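Local coordinates for protein dermonecrotic toxin (Pasteurella multocida, PDB 2EBF) that acts as a mitogenic dermonecrotic toxin that induces bone resorption and is associated with atrophic rhinitis in pigs, this C-terminal part holding a thiol protease-like catalytic triad, at residues M646-R655 and A714-K724; F417-D428 and R444-D452. All blocks are in the same frame, centred on the assembly; numbering follows the deposited sequence.

Interaction 1: M646-R655 and A714-K724; sequences MGASITWWRR and AINPFVEYVSK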
loop_
_atom_site.group_PDB
_atom_site.type_symbol
_atom_site.label_atom_id
_atom_site.label_comp_id
_atom_site.label_asym_id
_atom_site.label_seq_id
_atom_site.Cartn_x
_atom_site.Cartn_y
_atom_site.Cartn_z
ATOM N N MET A 646 -14.716 28.253 -15.984
ATOM C CA MET A 646 -15.711 27.200 -16.223
ATOM C C MET A 646 -16.934 27.373 -15.338
ATOM O O MET A 646 -18.038 26.971 -15.704
ATOM C CB MET A 646 -15.115 25.835 -15.902
ATOM C CG MET A 646 -13.893 25.492 -16.698
ATOM S SD MET A 646 -13.271 23.875 -16.252
ATOM C CE MET A 646 -12.666 24.158 -14.592
ATOM N N GLY A 647 -16.715 27.958 -14.160
ATOM C CA GLY A 647 -17.774 28.106 -13.172
ATOM C C GLY A 647 -17.755 26.908 -12.237
ATOM O O GLY A 647 -16.832 26.086 -12.280
ATOM N N ALA A 648 -18.782 26.792 -11.408
ATOM C CA ALA A 648 -18.880 25.676 -10.478
ATOM C C ALA A 648 -20.326 25.485 -10.054
ATOM O O ALA A 648 -21.104 26.430 -10.049
ATOM C CB ALA A 648 -17.992 25.920 -9.248
ATOM N N SER A 649 -20.673 24.245 -9.719
ATOM C CA SER A 649 -21.990 23.920 -9.213
ATOM C C SER A 649 -21.853 23.008 -8.005
ATOM O O SER A 649 -20.919 22.208 -7.901
ATOM C CB SER A 649 -22.821 23.240 -10.301
ATOM O OG SER A 649 -22.895 24.058 -11.444
ATOM N N ILE A 650 -22.779 23.148 -7.072
ATOM C CA ILE A 650 -22.797 22.304 -5.896
ATOM C C ILE A 650 -24.217 21.814 -5.660
ATOM O O ILE A 650 -25.169 22.570 -5.821
ATOM C CB ILE A 650 -22.232 23.042 -4.662
ATOM C CG1 ILE A 650 -22.216 22.092 -3.459
ATOM C CG2 ILE A 650 -23.018 24.351 -4.391
ATOM C CD1 ILE A 650 -21.417 22.588 -2.261
ATOM N N THR A 651 -24.344 20.546 -5.282
ATOM C CA THR A 651 -25.651 19.938 -5.045
ATOM C C THR A 651 -25.580 19.072 -3.788
ATOM O O THR A 651 -24.523 18.554 -3.454
ATOM C CB THR A 651 -26.132 19.125 -6.270
ATOM O OG1 THR A 651 -27.451 18.621 -6.030
ATOM C CG2 THR A 651 -25.173 17.967 -6.594
ATOM N N TRP A 652 -26.703 18.920 -3.095
ATOM C CA TRP A 652 -26.696 18.252 -1.797
ATOM C C TRP A 652 -28.083 17.711 -1.482
ATOM O O TRP A 652 -29.029 17.927 -2.243
ATOM C CB TRP A 652 -26.208 19.205 -0.679
ATOM C CG TRP A 652 -27.109 20.392 -0.426
ATOM C CD1 TRP A 652 -28.177 20.448 0.434
ATOM C CD2 TRP A 652 -27.015 21.686 -1.034
ATOM N NE1 TRP A 652 -28.762 21.695 0.385
ATOM C CE2 TRP A 652 -28.066 22.476 -0.504
ATOM C CE3 TRP A 652 -26.157 22.254 -1.993
ATOM C CZ2 TRP A 652 -28.280 23.802 -0.897
ATOM C CZ3 TRP A 652 -26.364 23.582 -2.378
ATOM C CH2 TRP A 652 -27.419 24.340 -1.824
ATOM N N TRP A 653 -28.184 17.000 -0.367
ATOM C CA TRP A 653 -29.462 16.443 0.063
ATOM C C TRP A 653 -30.021 17.258 1.204
ATOM O O TRP A 653 -29.271 17.806 2.034
ATOM C CB TRP A 653 -29.321 14.976 0.506
ATOM C CG TRP A 653 -28.675 14.094 -0.509
ATOM C CD1 TRP A 653 -27.423 13.563 -0.431
ATOM C CD2 TRP A 653 -29.222 13.660 -1.770
ATOM N NE1 TRP A 653 -27.151 12.821 -1.549
ATOM C CE2 TRP A 653 -28.235 12.860 -2.392
ATOM C CE3 TRP A 653 -30.452 13.858 -2.426
ATOM C CZ2 TRP A 653 -28.433 12.242 -3.635
ATOM C CZ3 TRP A 653 -30.648 13.244 -3.681
ATOM C CH2 TRP A 653 -29.631 12.461 -4.275
ATOM N N ARG A 654 -31.345 17.335 1.252
ATOM C CA ARG A 654 -32.020 18.065 2.316
ATOM C C ARG A 654 -33.178 17.226 2.861
ATOM O O ARG A 654 -33.974 16.682 2.088
ATOM C CB ARG A 654 -32.546 19.406 1.801
ATOM C CG ARG A 654 -33.093 20.328 2.897
ATOM C CD ARG A 654 -34.445 20.872 2.491
ATOM N NE ARG A 654 -34.350 22.166 1.854
ATOM C CZ ARG A 654 -35.295 22.719 1.095
ATOM N NH1 ARG A 654 -36.435 22.084 0.833
ATOM N NH2 ARG A 654 -35.084 23.916 0.578
ATOM N N ARG A 655 -33.256 17.117 4.188
ATOM C CA ARG A 655 -34.358 16.386 4.824
ATOM C C ARG A 655 -35.683 17.038 4.462
ATOM O O ARG A 655 -35.814 18.267 4.533
ATOM C CB ARG A 655 -34.162 16.329 6.349
ATOM C CG ARG A 655 -35.350 15.790 7.170
ATOM C CD ARG A 655 -35.726 14.366 6.762
ATOM N NE ARG A 655 -36.309 13.573 7.849
ATOM C CZ ARG A 655 -37.578 13.631 8.259
ATOM N NH1 ARG A 655 -38.443 14.482 7.715
ATOM N NH2 ARG A 655 -37.980 12.837 9.246
ATOM N N ALA A 714 -25.741 21.513 4.248
ATOM C CA ALA A 714 -25.781 20.522 3.177
ATOM C C ALA A 714 -25.379 19.135 3.649
ATOM O O ALA A 714 -24.372 18.982 4.348
ATOM C CB ALA A 714 -24.863 20.962 2.037
ATOM N N ILE A 715 -26.161 18.133 3.238
ATOM C CA ILE A 715 -25.855 16.737 3.511
ATOM C C ILE A 715 -25.210 16.103 2.282
ATOM O O ILE A 715 -25.763 16.160 1.173
ATOM C CB ILE A 715 -27.121 15.919 3.914
ATOM C CG1 ILE A 715 -27.795 16.490 5.174
ATOM C CG2 ILE A 715 -26.761 14.440 4.124
ATOM C CD1 ILE A 715 -29.277 16.087 5.294
ATOM N N ASN A 716 -24.037 15.517 2.499
ATOM C CA ASN A 716 -23.271 14.830 1.462
ATOM C C ASN A 716 -23.116 15.642 0.167
ATOM O O ASN A 716 -23.418 15.146 -0.921
ATOM C CB ASN A 716 -23.840 13.424 1.204
ATOM C CG ASN A 716 -23.873 12.559 2.460
ATOM O OD1 ASN A 716 -23.201 12.860 3.463
ATOM N ND2 ASN A 716 -24.655 11.473 2.412
ATOM N N PRO A 717 -22.620 16.891 0.284
ATOM C CA PRO A 717 -22.537 17.785 -0.870
ATOM C C PRO A 717 -21.544 17.319 -1.929
ATOM O O PRO A 717 -20.533 16.682 -1.611
ATOM C CB PRO A 717 -22.124 19.136 -0.261
ATOM C CG PRO A 717 -21.521 18.808 1.052
ATOM C CD PRO A 717 -22.105 17.521 1.519
ATOM N N PHE A 718 -21.889 17.591 -3.183
ATOM C CA PHE A 718 -21.092 17.205 -4.338
ATOM C C PHE A 718 -20.864 18.416 -5.250
ATOM O O PHE A 718 -21.801 19.152 -5.565
ATOM C CB PHE A 718 -21.843 16.131 -5.113
ATOM C CG PHE A 718 -21.116 15.616 -6.287
ATOM C CD1 PHE A 718 -19.988 14.806 -6.132
ATOM C CD2 PHE A 718 -21.591 15.881 -7.570
ATOM C CE1 PHE A 718 -19.329 14.296 -7.248
ATOM C CE2 PHE A 718 -20.942 15.384 -8.681
ATOM C CZ PHE A 718 -19.811 14.587 -8.525
ATOM N N VAL A 719 -19.623 18.594 -5.691
ATOM C CA VAL A 719 -19.245 19.740 -6.527
ATOM C C VAL A 719 -18.839 19.264 -7.920
ATOM O O VAL A 719 -18.105 18.273 -8.061
ATOM C CB VAL A 719 -18.106 20.551 -5.867
ATOM C CG1 VAL A 719 -17.630 21.720 -6.753
ATOM C CG2 VAL A 719 -18.569 21.106 -4.513
ATOM N N GLU A 720 -19.357 19.927 -8.945
ATOM C CA GLU A 720 -18.804 19.797 -10.287
ATOM C C GLU A 720 -18.290 21.159 -10.720
ATOM O O GLU A 720 -18.973 22.171 -10.545
ATOM C CB GLU A 720 -19.846 19.294 -11.281
ATOM C CG GLU A 720 -20.093 17.789 -11.204
ATOM C CD GLU A 720 -21.077 17.297 -12.270
ATOM O OE1 GLU A 720 -21.650 16.186 -12.097
ATOM O OE2 GLU A 720 -21.268 18.009 -13.278
ATOM N N TYR A 721 -17.096 21.181 -11.305
ATOM C CA TYR A 721 -16.434 22.440 -11.672
ATOM C C TYR A 721 -16.855 22.978 -13.052
ATOM O O TYR A 721 -16.014 23.218 -13.933
ATOM C CB TYR A 721 -14.919 22.274 -11.533
ATOM C CG TYR A 721 -14.528 21.955 -10.100
ATOM C CD1 TYR A 721 -14.354 22.970 -9.170
ATOM C CD2 TYR A 721 -14.379 20.630 -9.668
ATOM C CE1 TYR A 721 -14.019 22.684 -7.831
ATOM C CE2 TYR A 721 -14.048 20.333 -8.342
ATOM C CZ TYR A 721 -13.870 21.361 -7.432
ATOM O OH TYR A 721 -13.534 21.068 -6.119
ATOM N N VAL A 722 -18.168 23.177 -13.204
ATOM C CA VAL A 722 -18.782 23.838 -14.352
ATOM C C VAL A 722 -20.087 24.479 -13.897
ATOM O O VAL A 722 -20.805 23.903 -13.088
ATOM C CB VAL A 722 -19.181 22.824 -15.429
ATOM C CG1 VAL A 722 -19.359 23.529 -16.768
ATOM C CG2 VAL A 722 -18.124 21.768 -15.535
ATOM N N SER A 723 -20.406 25.652 -14.430
ATOM C CA SER A 723 -21.698 26.291 -14.150
ATOM C C SER A 723 -22.803 25.607 -14.954
ATOM O O SER A 723 -22.544 25.020 -16.009
ATOM C CB SER A 723 -21.629 27.796 -14.473
ATOM O OG SER A 723 -21.421 28.005 -15.867
ATOM N N LYS A 724 -24.034 25.673 -14.455
ATOM C CA LYS A 724 -25.140 24.933 -15.050
ATOM C C LYS A 724 -26.370 25.815 -15.123
ATOM O O LYS A 724 -26.541 26.712 -14.307
ATOM C CB LYS A 724 -25.467 23.693 -14.212
ATOM C CG LYS A 724 -24.413 22.593 -14.265
ATOM C CD LYS A 724 -24.629 21.637 -13.091
ATOM C CE LYS A 724 -23.442 20.720 -12.869
ATOM N NZ LYS A 724 -23.350 19.725 -13.965
#
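S649 and E720 are a hydrogen-bonded antiparallel pair, with S649 N to E720 O at 2.8 Å. T651 and F718 form the next such pair. W653 and I715 form another, one residue out of step, so a beta bulge lies between; its return bond, I715 N to W653 O, is weak. S649 OG sits anti to its own carbonyl carbon (chi1 -56°) and donates to V722 O at 2.7 Å, in the carbonyl plane. T667 OG1 is its second partner. The aliphatic chain of K724 lies against S649, with CD 3.4 Å from S649 OG. K724 NZ reaches E720 OE2 from above the carboxylate plane, a 2.8 Å salt bridge. W652 has CG between its backbone N and carbonyl carbon. This rotamer (chi1 65°) lays one ring face on A714, whose CB is 3.8 Å from the five-membered ring centroid, a CH-pi contact. I650 CG1 meets V719 CG2 at 3.9 Å, under helix 701-711. The W653 ring edge meets N716 CB, and its NE1 bonds T738. The backbone ladder fixes the register in this C3 sheet; beyond E720 one backbone bond, S723 N to M646 O, and the S649 hydroxyl on V722 O join the segments.

Interaction 2: F417-D428 and R444-D452; sequences FLQGSNEWKTLD and RKLLQSAKD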
loop_
_atom_site.group_PDB
_atom_site.type_symbol
_atom_site.label_atom_id
_atom_site.label_comp_id
_atom_site.label_asym_id
_atom_site.label_seq_id
_atom_site.Cartn_x
_atom_site.Cartn_y
_atom_site.Cartn_z
ATOM N N PHE A 417 31.015 -6.427 9.765
ATOM C CA PHE A 417 32.079 -6.767 8.829
ATOM C C PHE A 417 33.004 -5.580 8.584
ATOM O O PHE A 417 34.223 -5.723 8.637
ATOM C CB PHE A 417 31.514 -7.263 7.496
ATOM C CG PHE A 417 32.565 -7.471 6.439
ATOM C CD1 PHE A 417 33.192 -8.704 6.295
ATOM C CD2 PHE A 417 32.948 -6.426 5.599
ATOM C CE1 PHE A 417 34.173 -8.899 5.322
ATOM C CE2 PHE A 417 33.929 -6.613 4.627
ATOM C CZ PHE A 417 34.541 -7.853 4.490
ATOM N N LEU A 418 32.411 -4.418 8.314
ATOM C CA LEU A 418 33.161 -3.206 7.981
ATOM C C LEU A 418 34.067 -2.735 9.112
ATOM O O LEU A 418 35.118 -2.146 8.864
ATOM C CB LEU A 418 32.207 -2.076 7.592
ATOM C CG LEU A 418 31.497 -2.192 6.242
ATOM C CD1 LEU A 418 30.510 -1.051 6.085
ATOM C CD2 LEU A 418 32.498 -2.198 5.097
ATOM N N GLN A 419 33.646 -2.996 10.346
ATOM C CA GLN A 419 34.398 -2.590 11.537
ATOM C C GLN A 419 35.378 -3.661 12.029
ATOM O O GLN A 419 35.995 -3.511 13.088
ATOM C CB GLN A 419 33.428 -2.163 12.647
ATOM C CG GLN A 419 32.839 -0.766 12.431
ATOM C CD GLN A 419 31.345 -0.697 12.708
ATOM O OE1 GLN A 419 30.892 -0.935 13.833
ATOM N NE2 GLN A 419 30.564 -0.368 11.672
ATOM N N GLY A 420 35.528 -4.734 11.255
ATOM C CA GLY A 420 36.505 -5.782 11.570
ATOM C C GLY A 420 36.048 -6.811 12.588
ATOM O O GLY A 420 36.860 -7.587 13.098
ATOM N N SER A 421 34.749 -6.818 12.887
ATOM C CA SER A 421 34.158 -7.823 13.769
ATOM C C SER A 421 34.017 -9.153 13.035
ATOM O O SER A 421 34.059 -9.198 11.803
ATOM C CB SER A 421 32.796 -7.349 14.286
ATOM O OG SER A 421 32.024 -8.420 14.812
ATOM N N ASN A 422 33.860 -10.232 13.798
ATOM C CA ASN A 422 33.648 -11.557 13.219
ATOM C C ASN A 422 32.177 -11.995 13.251
ATOM O O ASN A 422 31.824 -13.056 12.723
ATOM C CB ASN A 422 34.531 -12.588 13.923
ATOM C CG ASN A 422 35.059 -13.653 12.978
ATOM O OD1 ASN A 422 34.576 -13.810 11.848
ATOM N ND2 ASN A 422 36.066 -14.393 13.437
ATOM N N GLU A 423 31.325 -11.163 13.854
ATOM C CA GLU A 423 29.901 -11.466 13.998
ATOM C C GLU A 423 29.102 -11.099 12.738
ATOM O O GLU A 423 28.395 -10.087 12.699
ATOM C CB GLU A 423 29.326 -10.791 15.254
ATOM C CG GLU A 423 27.984 -11.382 15.727
ATOM C CD GLU A 423 27.765 -11.268 17.239
ATOM O OE1 GLU A 423 28.766 -11.272 18.000
ATOM O OE2 GLU A 423 26.585 -11.194 17.664
ATOM N N TRP A 424 29.229 -11.937 11.713
ATOM C CA TRP A 424 28.512 -11.759 10.445
ATOM C C TRP A 424 28.344 -13.088 9.703
ATOM O O TRP A 424 28.508 -13.157 8.483
ATOM C CB TRP A 424 29.196 -10.706 9.557
ATOM C CG TRP A 424 30.675 -10.926 9.327
ATOM C CD1 TRP A 424 31.689 -10.645 10.198
ATOM C CD2 TRP A 424 31.299 -11.452 8.146
ATOM N NE1 TRP A 424 32.903 -10.968 9.639
ATOM C CE2 TRP A 424 32.694 -11.464 8.379
ATOM C CE3 TRP A 424 30.816 -11.910 6.908
ATOM C CZ2 TRP A 424 33.608 -11.920 7.429
ATOM C CZ3 TRP A 424 31.729 -12.361 5.959
ATOM C CH2 TRP A 424 33.110 -12.365 6.229
ATOM N N LYS A 425 27.996 -14.137 10.450
ATOM C CA LYS A 425 27.879 -15.490 9.897
ATOM C C LYS A 425 26.743 -15.621 8.875
ATOM O O LYS A 425 26.906 -16.275 7.841
ATOM C CB LYS A 425 27.733 -16.544 11.011
ATOM C CG LYS A 425 28.886 -16.613 12.028
ATOM C CD LYS A 425 30.169 -17.198 11.435
ATOM C CE LYS A 425 31.326 -17.206 12.448
ATOM N NZ LYS A 425 31.091 -18.150 13.586
ATOM N N THR A 426 25.599 -15.005 9.166
ATOM C CA THR A 426 24.465 -15.005 8.227
ATOM C C THR A 426 24.834 -14.302 6.923
ATOM O O THR A 426 24.613 -14.833 5.831
ATOM C CB THR A 426 23.206 -14.365 8.843
ATOM O OG1 THR A 426 22.882 -15.047 10.059
ATOM C CG2 THR A 426 22.017 -14.461 7.885
ATOM N N LEU A 427 25.421 -13.117 7.051
ATOM C CA LEU A 427 26.008 -12.410 5.914
ATOM C C LEU A 427 26.968 -13.313 5.119
ATOM O O LEU A 427 26.840 -13.449 3.892
ATOM C CB LEU A 427 26.712 -11.135 6.399
ATOM C CG LEU A 427 27.466 -10.258 5.382
ATOM C CD1 LEU A 427 26.529 -9.746 4.286
ATOM C CD2 LEU A 427 28.188 -9.105 6.077
ATOM N N ASP A 428 27.899 -13.954 5.828
ATOM C CA ASP A 428 28.889 -14.844 5.220
ATOM C C ASP A 428 28.216 -15.964 4.428
ATOM O O ASP A 428 28.578 -16.223 3.274
ATOM C CB ASP A 428 29.811 -15.423 6.304
ATOM C CG ASP A 428 31.001 -16.180 5.732
ATOM O OD1 ASP A 428 31.572 -15.746 4.704
ATOM O OD2 ASP A 428 31.375 -17.215 6.322
ATOM N N ARG A 444 31.521 -11.092 -2.477
ATOM C CA ARG A 444 32.459 -11.067 -1.357
ATOM C C ARG A 444 33.573 -10.048 -1.591
ATOM O O ARG A 444 33.888 -9.243 -0.713
ATOM C CB ARG A 444 33.049 -12.465 -1.146
ATOM C CG ARG A 444 33.927 -12.600 0.073
ATOM C CD ARG A 444 34.311 -14.059 0.332
ATOM N NE ARG A 444 33.144 -14.897 0.630
ATOM C CZ ARG A 444 32.550 -14.988 1.820
ATOM N NH1 ARG A 444 32.998 -14.297 2.862
ATOM N NH2 ARG A 444 31.495 -15.779 1.970
ATOM N N LYS A 445 34.159 -10.090 -2.784
ATOM C CA LYS A 445 35.215 -9.153 -3.173
ATOM C C LYS A 445 34.769 -7.696 -3.140
ATOM O O LYS A 445 35.536 -6.809 -2.731
ATOM C CB LYS A 445 35.750 -9.504 -4.561
ATOM C CG LYS A 445 36.921 -10.481 -4.534
ATOM C CD LYS A 445 37.131 -11.160 -5.884
ATOM C CE LYS A 445 37.984 -10.325 -6.827
ATOM N NZ LYS A 445 38.643 -11.188 -7.862
ATOM N N LEU A 446 33.530 -7.457 -3.574
ATOM C CA LEU A 446 32.936 -6.117 -3.556
ATOM C C LEU A 446 32.846 -5.603 -2.124
ATOM O O LEU A 446 33.244 -4.478 -1.838
ATOM C CB LEU A 446 31.536 -6.160 -4.166
ATOM C CG LEU A 446 30.963 -5.022 -5.014
ATOM C CD1 LEU A 446 29.482 -4.920 -4.742
ATOM C CD2 LEU A 446 31.650 -3.663 -4.847
ATOM N N LEU A 447 32.320 -6.441 -1.231
ATOM C CA LEU A 447 32.225 -6.114 0.184
ATOM C C LEU A 447 33.609 -5.884 0.778
ATOM O O LEU A 447 33.816 -4.944 1.544
ATOM C CB LEU A 447 31.579 -7.266 0.946
ATOM C CG LEU A 447 30.619 -6.990 2.105
ATOM C CD1 LEU A 447 30.637 -8.173 3.060
ATOM C CD2 LEU A 447 30.895 -5.690 2.855
ATOM N N GLN A 448 34.534 -6.778 0.440
ATOM C CA GLN A 448 35.906 -6.691 0.918
ATOM C C GLN A 448 36.515 -5.348 0.507
ATOM O O GLN A 448 37.175 -4.682 1.315
ATOM C CB GLN A 448 36.726 -7.875 0.382
ATOM C CG GLN A 448 38.103 -8.058 1.024
ATOM C CD GLN A 448 38.042 -8.094 2.537
ATOM O OE1 GLN A 448 38.510 -7.172 3.202
ATOM N NE2 GLN A 448 37.438 -9.144 3.088
ATOM N N SER A 449 36.273 -4.939 -0.738
ATOM C CA SER A 449 36.830 -3.681 -1.247
ATOM C C SER A 449 36.303 -2.447 -0.506
ATOM O O SER A 449 37.045 -1.487 -0.295
ATOM C CB SER A 449 36.607 -3.540 -2.755
ATOM O OG SER A 449 35.266 -3.167 -3.053
ATOM N N ALA A 450 35.031 -2.483 -0.108
ATOM C CA ALA A 450 34.418 -1.385 0.645
ATOM C C ALA A 450 35.096 -1.197 2.004
ATOM O O ALA A 450 35.320 -0.066 2.452
ATOM C CB ALA A 450 32.912 -1.629 0.822
ATOM N N LYS A 451 35.422 -2.312 2.650
ATOM C CA LYS A 451 36.124 -2.287 3.925
ATOM C C LYS A 451 37.541 -1.748 3.742
ATOM O O LYS A 451 37.931 -0.793 4.414
ATOM C CB LYS A 451 36.153 -3.679 4.558
ATOM C CG LYS A 451 36.826 -3.717 5.933
ATOM C CD LYS A 451 36.737 -5.097 6.584
ATOM C CE LYS A 451 37.942 -5.958 6.258
ATOM N NZ LYS A 451 39.034 -5.878 7.280
ATOM N N ASP A 452 38.282 -2.353 2.812
ATOM C CA ASP A 452 39.681 -2.006 2.535
ATOM C C ASP A 452 39.844 -0.552 2.118
ATOM O O ASP A 452 40.876 0.064 2.386
ATOM C CB ASP A 452 40.252 -2.902 1.426
ATOM C CG ASP A 452 40.366 -4.365 1.836
ATOM O OD1 ASP A 452 40.429 -4.664 3.047
ATOM O OD2 ASP A 452 40.410 -5.223 0.928
HETATM O O HOH W 1 38.149 -3.068 8.792
#
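L447 covers one face of the F417 ring. CD1 of L447 stands over the centre of the phenyl ring, 3.8 Å from the centroid and 9° off the normal, a CH-pi contact. The other methyl, L447 CD2, reaches F417 CD2 at 3.5 Å. K451 CD lies off-centre over the opposite face of the ring, a second CH-pi contact, and comes to 3.3 Å from F417 O. L418 CD2 packs on the backbone of K451 and on A450 CB. From helix 425-434, L427 CD2 meets L447 CD1 tip to tip.

The polar end of the contact is D428 with R444. NH1 and NH2 of R444 both reach the single oxygen D428 OD1, each at 2.7 Å, in an end-on salt bridge. The guanidinium and carboxylate planes stand 84° apart. NH1 lies nearly along the C-O axis of OD1, whereas NH2 comes from above the carboxylate plane. A bend at chi3 (-63°) turns the arginine tip to the acid. Weakly, NH2 also bonds D428 O.

The contact belongs to a helix-loop-helix-loop-helix run in the C2 region. Helix 407-418 ends in a Schellman motif with G420 at C-prime. W424 is the N-cap residue of helix 425-434, and helix 442-452 packs across both.

W424 lies between the apolar and polar ends of the contact. One face of its indole receives F417 CD1, offset toward the rim. W424 CZ3, at the ring edge, lies 3.9 Å from R444 NH1. An ST turn, E423 N to S421 OG, shapes the loop before it. Further out, Y285 OH bonds D428 OD2, and F432 makes a cation-pi contact with R444. F457 of strand 456-461 touches L447 and A450. A water donates to L418 O and weakly accepts from K451 NZ.

Overall arrangement
From the N terminus, the chain reaches interaction 2 first, in the C2 region. Helix 407-418 leads into helix 425-434, and helix 442-452 comes back onto both, closing a short loop with 15 residues between the segments. Helix 442-452 also packs on strand 456-461, an outermost strand of the six-stranded mixed sheet. The chain then enters the C3 region. There interaction 1 closes a longer loop, pairing strand 643-656 with strand 717-720 across 58 residues that hold strands 660-673, 676-681 and 697-700 and helix 701-711. The two loops follow in series, neither nested nor crossed. The centres of interaction 1 and interaction 2 are about 64 Å apart, on opposite sides of the chain's centre.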